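Local coordinates for protein glycosyl hydrolase (Rhizobium leguminosarum bv. trifolii, PDB 5NDX) that probably hydrolyses O-glycosidic bonds as a bacterial orthologue of human alpha-L-iduronidase, a retaining-type family 39 glycosidase with a TIM-barrel domain, at residues A[182-186]-A[187-191]; A[237-240]-A[241-245]. The protein carries 2 engineered substitutions. One frame throughout, in Å; residues are numbered along the deposited sequence.

Contact 1 (A[182-186]-A[187-191]); sequences PGTAR and TLSPI. With 8U8 ((2~{R},3~{S},4~{S},5~{R},6~{S})-6-(4-methyl-2-oxidanylidene-chromen-7-yl)oxy-3,4,5-tris(oxidanyl)oxane-2-carboxylic acid), chain M.
Arg186 to Ser189 form a type II beta turn with Thr187 and Leu188 at its corners, closed where Ser189 N donates to Arg186 O at 3.1 Å; the donor sits well above the carbonyl plane, 42° out of it, and the hydrogen bond is bent, with an N-H...O angle of 142°. The turn reverses the chain that leaves strand 179-184 and delivers it to helix 190-200. Just before the turn, the methyl CG2 of Thr184 is the meeting point of two groups of 187-191: it lies 3.7 Å from Ser189 OG, and CG2 of Ile191 crosses it at the same separation. Pro182, which follows a cis peptide bond, brings its CB more loosely, 4.3 Å, to the Ile191 CG2 methyl. A chi1 of 67° sets the Ser189 hydroxyl between its own backbone N and carbonyl carbon, the position from which a residue just before a helix can cap it: OG accepts a weak hydrogen bond from Phe192 N and is also hydrogen-bonded to Asp148. The same Asp148 receives the backbone N of both Ala185 and Arg186, so one carboxylate pins the strand exit and the N-cap together. Ala185 and Arg186 face the ligand. The Ala185 methyl CB approaches the coumarin at C10 of 8U8, 3.4 Å away, while Arg186 passes the lactone carbonyl with its CD 3.2 Å from O9 of 8U8; the aliphatic part, rather than the guanidinium, comes closest. Such a strand-to-helix loop is the beta-alpha connection of a TIM barrel, here helping to line the ligand pocket beside Gln146, an engineered residue at the predicted proton-donor position.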
ATOM      1  N   PRO A 182      -1.568  15.634 -14.549  1.00 39.94           N
ATOM      2  CA  PRO A 182      -0.647  16.528 -13.831  1.00 41.18           C
ATOM      3  C   PRO A 182      -0.491  16.297 -12.318  1.00 43.23           C
ATOM      4  O   PRO A 182       0.260  17.026 -11.670  1.00 44.82           O
ATOM      5  CB  PRO A 182      -1.292  17.904 -14.040  1.00 41.77           C
ATOM      6  CG  PRO A 182      -2.762  17.614 -14.212  1.00 41.56           C
ATOM      7  CD  PRO A 182      -2.919  16.198 -14.701  1.00 40.62           C
ATOM      8  N   GLY A 183      -1.154  15.298 -11.745  1.00 45.21           N
ATOM      9  CA  GLY A 183      -1.133  15.127 -10.283  1.00 47.71           C
ATOM     10  C   GLY A 183      -1.634  16.343  -9.495  1.00 48.12           C
ATOM     11  O   GLY A 183      -1.029  16.744  -8.489  1.00 49.25           O
ATOM     12  N   THR A 184      -2.731  16.923  -9.969  1.00 47.20           N
ATOM     13  CA  THR A 184      -3.315  18.117  -9.374  1.00 46.84           C
ATOM     14  C   THR A 184      -4.195  17.795  -8.161  1.00 46.82           C
ATOM     15  O   THR A 184      -4.829  16.725  -8.101  1.00 45.17           O
ATOM     16  CB  THR A 184      -4.122  18.922 -10.424  1.00 47.17           C
ATOM     17  OG1 THR A 184      -4.834  18.032 -11.296  1.00 45.88           O
ATOM     18  CG2 THR A 184      -3.169  19.790 -11.258  1.00 46.65           C
ATOM     19  N   ALA A 185      -4.236  18.736  -7.216  1.00 44.93           N
ATOM     20  CA  ALA A 185      -4.938  18.540  -5.951  1.00 48.72           C
ATOM     21  C   ALA A 185      -6.409  18.975  -5.980  1.00 48.68           C
ATOM     22  O   ALA A 185      -7.208  18.466  -5.209  1.00 49.52           O
ATOM     23  CB  ALA A 185      -4.223  19.280  -4.831  1.00 49.07           C
ATOM     24  N   ARG A 186      -6.744  19.930  -6.831  1.00 47.65           N
ATOM     25  CA  ARG A 186      -8.088  20.455  -6.881  1.00 48.97           C
ATOM     26  C   ARG A 186      -8.788  20.119  -8.170  1.00 44.27           C
ATOM     27  O   ARG A 186      -8.226  20.256  -9.265  1.00 45.58           O
ATOM     28  CB  ARG A 186      -8.051  21.971  -6.654  1.00 53.42           C
ATOM     29  CG  ARG A 186      -7.680  22.282  -5.202  1.00 59.98           C
ATOM     30  CD  ARG A 186      -7.422  23.761  -4.967  1.00 64.94           C
ATOM     31  NE  ARG A 186      -6.366  24.195  -5.869  1.00 70.62           N
ATOM     32  CZ  ARG A 186      -6.057  25.461  -6.148  1.00 78.96           C
ATOM     33  NH1 ARG A 186      -6.699  26.477  -5.563  1.00 82.62           N
ATOM     34  NH2 ARG A 186      -5.072  25.713  -7.013  1.00 80.26           N
ATOM     35  N   THR A 187     -10.034  19.691  -8.031  1.00 43.92           N
ATOM     36  CA  THR A 187     -10.813  19.176  -9.129  1.00 44.16           C
ATOM     37  C   THR A 187     -10.955  20.247 -10.233  1.00 46.35           C
ATOM     38  O   THR A 187     -11.410  21.376  -9.975  1.00 45.48           O
ATOM     39  CB  THR A 187     -12.156  18.728  -8.599  1.00 43.52           C
ATOM     40  OG1 THR A 187     -11.940  17.843  -7.488  1.00 43.86           O
ATOM     41  CG2 THR A 187     -12.975  18.031  -9.671  1.00 43.37           C
ATOM     42  N   LEU A 188     -10.497  19.903 -11.430  1.00 45.48           N
ATOM     43  CA  LEU A 188     -10.593  20.767 -12.589  1.00 48.28           C
ATOM     44  C   LEU A 188      -9.917  22.124 -12.382  1.00 50.99           C
ATOM     45  O   LEU A 188     -10.362  23.130 -12.915  1.00 51.19           O
ATOM     46  CB  LEU A 188     -12.058  20.932 -13.031  1.00 49.34           C
ATOM     47  CG  LEU A 188     -12.756  19.664 -13.540  1.00 50.22           C
ATOM     48  CD1 LEU A 188     -14.178  19.957 -14.010  1.00 51.81           C
ATOM     49  CD2 LEU A 188     -11.976  19.003 -14.664  1.00 49.17           C
ATOM     50  N   SER A 189      -8.792  22.136 -11.674  1.00 51.05           N
ATOM     51  CA  SER A 189      -8.019  23.358 -11.499  1.00 51.56           C
ATOM     52  C   SER A 189      -7.481  23.912 -12.833  1.00 53.76           C
ATOM     53  O   SER A 189      -7.507  23.202 -13.867  1.00 51.94           O
ATOM     54  CB  SER A 189      -6.849  23.101 -10.552  1.00 50.53           C
ATOM     55  OG  SER A 189      -5.914  22.224 -11.148  1.00 48.52           O
ATOM     56  N   PRO A 190      -7.002  25.180 -12.813  1.00 54.83           N
ATOM     57  CA  PRO A 190      -6.442  25.794 -13.997  1.00 55.71           C
ATOM     58  C   PRO A 190      -5.292  25.019 -14.611  1.00 54.34           C
ATOM     59  O   PRO A 190      -5.292  24.805 -15.827  1.00 56.35           O
ATOM     60  CB  PRO A 190      -5.967  27.158 -13.478  1.00 56.74           C
ATOM     61  CG  PRO A 190      -7.008  27.521 -12.494  1.00 56.71           C
ATOM     62  CD  PRO A 190      -7.265  26.205 -11.772  1.00 57.21           C
ATOM     63  N   ILE A 191      -4.337  24.596 -13.775  1.00 52.04           N
ATOM     64  CA  ILE A 191      -3.263  23.746 -14.217  1.00 52.22           C
ATOM     65  C   ILE A 191      -3.778  22.470 -14.908  1.00 49.53           C
ATOM     66  O   ILE A 191      -3.250  22.064 -15.918  1.00 47.80           O
ATOM     67  CB  ILE A 191      -2.337  23.347 -13.048  1.00 54.34           C
ATOM     68  CG1 ILE A 191      -1.454  24.531 -12.640  1.00 57.57           C
ATOM     69  CG2 ILE A 191      -1.403  22.205 -13.468  1.00 54.07           C
ATOM     70  CD1 ILE A 191      -0.335  24.849 -13.649  1.00 57.92           C
TER
HETATM   71  C15 8U8 M 712      -1.965  23.364   0.130  1.00126.91           C
HETATM   72  C13 8U8 M 712      -2.896  22.514  -0.507  1.00131.95           C
HETATM   73  C14 8U8 M 712      -3.992  23.090  -1.155  1.00132.30           C
HETATM   74  C16 8U8 M 712      -4.916  22.287  -1.830  1.00131.61           C
HETATM   75  O9  8U8 M 712      -5.871  22.862  -2.349  1.00128.59           O
HETATM   76  O8  8U8 M 712      -4.781  20.912  -1.862  1.00122.24           O
HETATM   77  C11 8U8 M 712      -3.658  20.323  -1.338  1.00118.18           C
HETATM   78  C10 8U8 M 712      -3.479  18.945  -1.505  1.00111.55           C
HETATM   79  C12 8U8 M 712      -2.707  21.117  -0.640  1.00128.18           C
HETATM   80  C7  8U8 M 712      -1.556  20.472  -0.148  1.00122.67           C
HETATM   81  C8  8U8 M 712      -1.379  19.095  -0.322  1.00115.94           C
HETATM   82  C9  8U8 M 712      -2.340  18.317  -0.989  1.00109.17           C
HETATM   83  O2  8U8 M 712      -2.192  16.963  -1.216  1.00 90.24           O
HETATM   84  C5  8U8 M 712      -1.376  16.059  -0.373  1.00 68.08           C
HETATM   85  O1  8U8 M 712      -1.705  16.294   1.005  1.00 60.78           O
HETATM   86  C1  8U8 M 712      -0.848  15.817   1.970  1.00 48.18           C
HETATM   87  C6  8U8 M 712      -1.748  15.365   2.971  1.00 35.15           C
HETATM   88  O7  8U8 M 712      -1.316  15.355   4.118  1.00 37.79           O
HETATM   89  O6  8U8 M 712      -2.847  15.006   2.588  1.00 37.30           O
HETATM   90  C2  8U8 M 712       0.013  14.571   1.597  1.00 59.96           C
HETATM   91  O5  8U8 M 712      -0.821  13.395   1.655  1.00 54.97           O
HETATM   92  C3  8U8 M 712       0.759  14.712   0.198  1.00 54.95           C
HETATM   93  O4  8U8 M 712       2.127  14.792   0.403  1.00 55.21           O
HETATM   94  C4  8U8 M 712       0.250  15.950  -0.607  1.00 66.47           C
HETATM   95  O3  8U8 M 712       0.724  15.817  -2.008  1.00 53.88           O

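Contact 2 (A[237-240]-A[241-245]); sequences AIVD and RTLLV
Ile238 O is gripped twice by Thr242, through its backbone N at 3.1 Å and its hydroxyl OG1 at 2.8 Å, and the two donors arrive from opposite faces of the carbonyl plane. This is the familiar i to i+4 pattern of an alpha helix, 235-252, with a threonine hydroxyl folded back onto the preceding turn. Thr242 can do so because chi1 of -56° places OG1 beside its backbone N, anti to the carbonyl carbon. Along the same helix Arg241 N donates to Ala237 O, Leu243 N to Val239 O and Leu244 N to Asp240 O. Val239 and Leu243 lie side by side and point the same way, their CG1 and CD1 methyls 4.0 Å apart; Val239 also packs on helix 282-300. Two charged side chains find partners beyond the helix: Asp240 forms a salt bridge with Arg298, and Arg241 pairs through NE with Glu221 and through NH2 with Lys222 O. A bend at chi3 of -53° turns the arginine chain back along its own helix, where Ala237 O stands 3.4 Å above one guanidinium face, offset toward the rim, and the Ala237 methyl CB lies 3.7 Å from Arg241 NH1.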
ATOM      1  N   ALA A 237     -18.026  10.526  -2.805  1.00 36.88           N
ATOM      2  CA  ALA A 237     -17.735  11.750  -3.547  1.00 38.48           C
ATOM      3  C   ALA A 237     -16.376  11.713  -4.233  1.00 37.50           C
ATOM      4  O   ALA A 237     -16.137  12.450  -5.190  1.00 36.84           O
ATOM      5  CB  ALA A 237     -17.881  12.991  -2.661  1.00 39.69           C
ATOM      6  N   ILE A 238     -15.473  10.868  -3.750  1.00 35.38           N
ATOM      7  CA  ILE A 238     -14.203  10.673  -4.429  1.00 35.09           C
ATOM      8  C   ILE A 238     -14.475  10.144  -5.835  1.00 35.23           C
ATOM      9  O   ILE A 238     -13.953  10.659  -6.798  1.00 36.07           O
ATOM     10  CB  ILE A 238     -13.262   9.715  -3.668  1.00 34.14           C
ATOM     11  CG1 ILE A 238     -12.833  10.335  -2.323  1.00 34.37           C
ATOM     12  CG2 ILE A 238     -12.039   9.372  -4.516  1.00 34.43           C
ATOM     13  CD1 ILE A 238     -12.162   9.331  -1.371  1.00 35.11           C
ATOM     14  N   VAL A 239     -15.291   9.112  -5.930  1.00 36.98           N
ATOM     15  CA  VAL A 239     -15.717   8.568  -7.210  1.00 36.63           C
ATOM     16  C   VAL A 239     -16.550   9.606  -8.019  1.00 38.00           C
ATOM     17  O   VAL A 239     -16.378   9.714  -9.233  1.00 36.94           O
ATOM     18  CB  VAL A 239     -16.533   7.291  -7.026  1.00 35.93           C
ATOM     19  CG1 VAL A 239     -17.245   6.914  -8.329  1.00 35.58           C
ATOM     20  CG2 VAL A 239     -15.614   6.177  -6.573  1.00 35.45           C
ATOM     21  N   ASP A 240     -17.418  10.357  -7.357  1.00 37.85           N
ATOM     22  CA  ASP A 240     -18.212  11.382  -8.053  1.00 39.98           C
ATOM     23  C   ASP A 240     -17.300  12.415  -8.710  1.00 39.21           C
ATOM     24  O   ASP A 240     -17.488  12.745  -9.897  1.00 39.12           O
ATOM     25  CB  ASP A 240     -19.199  12.103  -7.118  1.00 41.62           C
ATOM     26  CG  ASP A 240     -20.229  11.172  -6.525  1.00 43.84           C
ATOM     27  OD1 ASP A 240     -20.476  10.087  -7.093  1.00 45.95           O
ATOM     28  OD2 ASP A 240     -20.776  11.511  -5.457  1.00 48.23           O
ATOM     29  N   ARG A 241     -16.314  12.919  -7.972  1.00 36.34           N
ATOM     30  CA  ARG A 241     -15.446  13.922  -8.564  1.00 38.23           C
ATOM     31  C   ARG A 241     -14.568  13.357  -9.667  1.00 39.55           C
ATOM     32  O   ARG A 241     -14.299  14.059 -10.637  1.00 41.53           O
ATOM     33  CB  ARG A 241     -14.653  14.711  -7.521  1.00 38.71           C
ATOM     34  CG  ARG A 241     -15.568  15.528  -6.574  1.00 40.98           C
ATOM     35  CD  ARG A 241     -14.741  16.526  -5.780  1.00 41.94           C
ATOM     36  NE  ARG A 241     -13.646  15.845  -5.104  1.00 41.23           N
ATOM     37  CZ  ARG A 241     -13.773  15.183  -3.966  1.00 41.98           C
ATOM     38  NH1 ARG A 241     -14.943  15.138  -3.345  1.00 42.14           N
ATOM     39  NH2 ARG A 241     -12.703  14.577  -3.431  1.00 44.16           N
ATOM     40  N   THR A 242     -14.157  12.093  -9.552  1.00 38.22           N
ATOM     41  CA  THR A 242     -13.370  11.437 -10.600  1.00 38.71           C
ATOM     42  C   THR A 242     -14.179  11.319 -11.902  1.00 38.95           C
ATOM     43  O   THR A 242     -13.652  11.564 -12.991  1.00 38.56           O
ATOM     44  CB  THR A 242     -12.846  10.052 -10.129  1.00 36.99           C
ATOM     45  OG1 THR A 242     -12.103  10.241  -8.916  1.00 36.56           O
ATOM     46  CG2 THR A 242     -11.946   9.393 -11.191  1.00 36.20           C
ATOM     47  N   LEU A 243     -15.444  10.947 -11.775  1.00 39.85           N
ATOM     48  CA  LEU A 243     -16.333  10.825 -12.919  1.00 42.60           C
ATOM     49  C   LEU A 243     -16.679  12.201 -13.525  1.00 45.21           C
ATOM     50  O   LEU A 243     -16.868  12.292 -14.728  1.00 43.30           O
ATOM     51  CB  LEU A 243     -17.597  10.051 -12.563  1.00 42.36           C
ATOM     52  CG  LEU A 243     -17.408   8.560 -12.280  1.00 43.33           C
ATOM     53  CD1 LEU A 243     -18.738   7.940 -11.888  1.00 43.78           C
ATOM     54  CD2 LEU A 243     -16.817   7.842 -13.468  1.00 43.76           C
ATOM     55  N   LEU A 244     -16.718  13.247 -12.695  1.00 45.27           N
ATOM     56  CA  LEU A 244     -16.876  14.619 -13.175  1.00 46.60           C
ATOM     57  C   LEU A 244     -15.704  14.988 -14.052  1.00 45.04           C
ATOM     58  O   LEU A 244     -15.869  15.622 -15.078  1.00 42.06           O
ATOM     59  CB  LEU A 244     -16.941  15.604 -12.012  1.00 48.10           C
ATOM     60  CG  LEU A 244     -17.458  16.995 -12.311  1.00 53.51           C
ATOM     61  CD1 LEU A 244     -18.950  16.909 -12.610  1.00 56.51           C
ATOM     62  CD2 LEU A 244     -17.246  17.891 -11.093  1.00 55.99           C
ATOM     63  N   VAL A 245     -14.509  14.615 -13.633  1.00 44.97           N
ATOM     64  CA  VAL A 245     -13.288  14.916 -14.422  1.00 45.05           C
ATOM     65  C   VAL A 245     -13.349  14.157 -15.742  1.00 44.22           C
ATOM     66  O   VAL A 245     -13.076  14.700 -16.828  1.00 43.32           O
ATOM     67  CB  VAL A 245     -11.997  14.584 -13.638  1.00 44.31           C
ATOM     68  CG1 VAL A 245     -10.741  14.741 -14.486  1.00 45.19           C
ATOM     69  CG2 VAL A 245     -11.902  15.449 -12.394  1.00 45.21           C
TER

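Following the chain from the N terminus, contact 1 comes first, where strand 179-184 gives way through residues 185-189 to helix 190-200; contact 2 comes later, wholly within helix 235-252, after strand 216-219. The two are in series, each a local contact that spans no long loop, and neither encloses the other. They nevertheless meet in space, their centres about 13 Å apart: Thr187 of the turn packs with OG1 against Arg241 CD at 3.5 Å and with CG2 on Val245, which Leu188 also reaches. Glu221, following strand 216-219, joins them further, taking the Thr187 hydroxyl and the Arg241 guanidinium. The loop after strand 179-184 is thereby tied to helix 235-252 on the barrel.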